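PDB 3HHH: transcriptional regulator, PadR family from Enterococcus faecalis, which probably binds DNA through a winged helix-turn-helix domain and regulates transcription, as other members of the PadR family do. Local coordinates for residues 15-20 with 34-39. Sequence-based numbering, arbitrary orientation.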
ATOM      1  N   GLU B  15      -4.800   6.655   3.580  1.00 16.65           N
ATOM      2  CA  GLU B  15      -4.699   8.115   3.676  1.00 16.63           C
ATOM      3  C   GLU B  15      -5.211   8.760   2.392  1.00 16.43           C
ATOM      4  O   GLU B  15      -5.978   9.721   2.432  1.00 16.49           O
ATOM      5  CB  GLU B  15      -3.250   8.559   3.918  1.00 16.72           C
ATOM      6  CG  GLU B  15      -2.745   8.391   5.361  1.00 17.22           C
ATOM      7  CD  GLU B  15      -2.199   6.993   5.685  1.00 17.53           C
ATOM      8  OE1 GLU B  15      -2.411   6.042   4.893  1.00 16.88           O
ATOM      9  OE2 GLU B  15      -1.554   6.856   6.751  1.00 17.60           O
ATOM     10  N   GLY B  16      -4.786   8.216   1.255  1.00 16.18           N
ATOM     11  CA  GLY B  16      -5.190   8.727  -0.049  1.00 15.97           C
ATOM     12  C   GLY B  16      -6.678   8.601  -0.299  1.00 15.78           C
ATOM     13  O   GLY B  16      -7.303   9.526  -0.807  1.00 15.85           O
ATOM     14  N   LEU B  17      -7.241   7.451   0.055  1.00 15.64           N
ATOM     15  CA  LEU B  17      -8.672   7.211  -0.110  1.00 15.65           C
ATOM     16  C   LEU B  17      -9.503   8.089   0.821  1.00 15.70           C
ATOM     17  O   LEU B  17     -10.589   8.531   0.458  1.00 15.79           O
ATOM     18  CB  LEU B  17      -9.001   5.739   0.154  1.00 15.67           C
ATOM     19  CG  LEU B  17      -8.395   4.706  -0.795  1.00 15.45           C
ATOM     20  CD1 LEU B  17      -8.866   3.315  -0.397  1.00 14.88           C
ATOM     21  CD2 LEU B  17      -8.756   5.012  -2.253  1.00 15.16           C
ATOM     22  N   VAL B  18      -8.994   8.328   2.026  1.00 15.84           N
ATOM     23  CA  VAL B  18      -9.668   9.206   2.978  1.00 15.79           C
ATOM     24  C   VAL B  18      -9.724  10.623   2.414  1.00 15.95           C
ATOM     25  O   VAL B  18     -10.785  11.241   2.400  1.00 16.08           O
ATOM     26  CB  VAL B  18      -8.981   9.184   4.369  1.00 15.73           C
ATOM     27  CG1 VAL B  18      -9.427  10.363   5.219  1.00 15.31           C
ATOM     28  CG2 VAL B  18      -9.278   7.868   5.077  1.00 15.26           C
ATOM     29  N   LEU B  19      -8.593  11.127   1.932  1.00 16.12           N
ATOM     30  CA  LEU B  19      -8.579  12.437   1.288  1.00 16.38           C
ATOM     31  C   LEU B  19      -9.613  12.471   0.160  1.00 16.83           C
ATOM     32  O   LEU B  19     -10.402  13.416   0.061  1.00 16.97           O
ATOM     33  CB  LEU B  19      -7.186  12.776   0.741  1.00 16.21           C
ATOM     34  CG  LEU B  19      -6.071  13.070   1.751  1.00 15.79           C
ATOM     35  CD1 LEU B  19      -4.802  13.489   1.014  1.00 15.45           C
ATOM     36  CD2 LEU B  19      -6.479  14.139   2.747  1.00 14.80           C
ATOM     37  N   ALA B  20      -9.615  11.418  -0.660  1.00 17.13           N
ATOM     38  CA  ALA B  20     -10.548  11.280  -1.778  1.00 17.32           C
ATOM     39  C   ALA B  20     -11.999  11.432  -1.341  1.00 17.68           C
ATOM     40  O   ALA B  20     -12.753  12.205  -1.940  1.00 17.70           O
ATOM     41  CB  ALA B  20     -10.352   9.935  -2.461  1.00 17.22           C
ATOM     42  N   LYS B  34     -17.990   4.200   6.703  1.00 24.69           N
ATOM     43  CA  LYS B  34     -19.111   3.477   6.100  1.00 24.65           C
ATOM     44  C   LYS B  34     -18.983   3.395   4.573  1.00 24.61           C
ATOM     45  O   LYS B  34     -19.301   2.364   3.973  1.00 24.38           O
ATOM     46  CB  LYS B  34     -20.443   4.139   6.481  1.00 24.67           C
ATOM     47  CG  LYS B  34     -21.650   3.218   6.348  1.00 24.87           C
ATOM     48  CD  LYS B  34     -22.903   3.972   5.926  1.00 24.79           C
ATOM     49  CE  LYS B  34     -24.093   3.036   5.794  1.00 24.95           C
ATOM     50  NZ  LYS B  34     -23.861   1.949   4.799  1.00 25.23           N
ATOM     51  N   ILE B  35     -18.527   4.486   3.958  1.00 24.63           N
ATOM     52  CA  ILE B  35     -18.252   4.521   2.519  1.00 24.61           C
ATOM     53  C   ILE B  35     -17.129   3.552   2.151  1.00 24.82           C
ATOM     54  O   ILE B  35     -17.267   2.772   1.210  1.00 24.83           O
ATOM     55  CB  ILE B  35     -17.862   5.938   2.046  1.00 24.55           C
ATOM     56  CG1 ILE B  35     -19.083   6.859   2.068  1.00 24.26           C
ATOM     57  CG2 ILE B  35     -17.271   5.894   0.640  1.00 24.54           C
ATOM     58  CD1 ILE B  35     -18.757   8.312   1.812  1.00 23.71           C
ATOM     59  N   LEU B  36     -16.023   3.611   2.892  1.00 24.99           N
ATOM     60  CA  LEU B  36     -14.913   2.670   2.698  1.00 25.17           C
ATOM     61  C   LEU B  36     -15.389   1.223   2.825  1.00 25.54           C
ATOM     62  O   LEU B  36     -15.052   0.377   1.992  1.00 25.55           O
ATOM     63  CB  LEU B  36     -13.787   2.939   3.701  1.00 25.06           C
ATOM     64  CG  LEU B  36     -12.897   4.144   3.389  1.00 24.86           C
ATOM     65  CD1 LEU B  36     -12.197   4.660   4.640  1.00 23.95           C
ATOM     66  CD2 LEU B  36     -11.881   3.794   2.306  1.00 24.46           C
ATOM     67  N   ASN B  37     -16.179   0.950   3.861  1.00 25.88           N
ATOM     68  CA  ASN B  37     -16.727  -0.389   4.090  1.00 26.22           C
ATOM     69  C   ASN B  37     -17.553  -0.894   2.908  1.00 26.54           C
ATOM     70  O   ASN B  37     -17.465  -2.069   2.551  1.00 26.62           O
ATOM     71  CB  ASN B  37     -17.591  -0.423   5.362  1.00 26.19           C
ATOM     72  CG  ASN B  37     -16.779  -0.231   6.632  1.00 26.16           C
ATOM     73  OD1 ASN B  37     -15.548  -0.220   6.606  1.00 26.55           O
ATOM     74  ND2 ASN B  37     -17.471  -0.068   7.752  1.00 26.02           N
ATOM     75  N   ASP B  38     -18.335  -0.001   2.298  1.00 26.84           N
ATOM     76  CA  ASP B  38     -19.228  -0.368   1.191  1.00 27.11           C
ATOM     77  C   ASP B  38     -18.528  -0.495  -0.167  1.00 27.29           C
ATOM     78  O   ASP B  38     -19.182  -0.830  -1.154  1.00 27.48           O
ATOM     79  CB  ASP B  38     -20.367   0.660   1.052  1.00 27.17           C
ATOM     80  CG  ASP B  38     -21.285   0.707   2.271  1.00 27.52           C
ATOM     81  OD1 ASP B  38     -21.362  -0.289   3.023  1.00 28.00           O
ATOM     82  OD2 ASP B  38     -21.940   1.754   2.473  1.00 27.76           O
ATOM     83  N   GLN B  39     -17.221  -0.230  -0.227  1.00 27.50           N
ATOM     84  CA  GLN B  39     -16.508  -0.122  -1.515  1.00 27.63           C
ATOM     85  C   GLN B  39     -15.580  -1.249  -2.048  1.00 27.64           C
ATOM     86  O   GLN B  39     -15.129  -1.128  -3.184  1.00 27.63           O
ATOM     87  CB  GLN B  39     -15.736   1.207  -1.544  1.00 27.76           C
ATOM     88  CG  GLN B  39     -16.622   2.417  -1.767  1.00 28.02           C
ATOM     89  CD  GLN B  39     -17.309   2.390  -3.111  1.00 28.30           C
ATOM     90  OE1 GLN B  39     -16.663   2.238  -4.148  1.00 28.70           O
ATOM     91  NE2 GLN B  39     -18.631   2.532  -3.102  1.00 28.60           N
TER
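In the hydrophobic core of the winged helix-turn-helix domain, Leu36 of helix 29-37 reaches across to Leu17 and Val18 of helix 13-24. The backbones stay well apart: the closest pair of CA atoms, those of Leu17 and Leu36, lie 8.2 Å from each other, and no hydrogen bond crosses the gap, which is spanned by aliphatic side-chain carbons. Leu36 is the shared partner, and its two branches divide the work. CD2 meets Leu17, lying 4.1 Å from Leu17 CD1 and equally far from Leu17 CB, whereas CD1 of Leu36 turns to the neighbouring residue and comes within 4.4 Å of Val18 CG2. Both leucines hold CG anti to the carbonyl carbon (chi1 -64° in Leu17, -77° in Leu36), and each CB points toward the opposing helix; this brings the branches into the interface, where the two side chains lie at a slant to one another. The contact thus joins the first two helices of the three-helix bundle 13-24, 29-37 and 46-58, to which hairpin 62-80 supplies the wing. Helix 46-58 closes the Val18 side through Ile52 and Leu56, while Phe41 packs on both Leu17 and Leu36. Leu17 also touches Trp92 of the long helix 82-106 and Val102 of the second subunit, placing it where the winged domain adjoins the dimer interface. On the solvent-exposed side, away from the core, Lys34 NZ lies 3.0 Å from Asp38 OD2 in a salt bridge, the oxygen accepting through its syn lone pair.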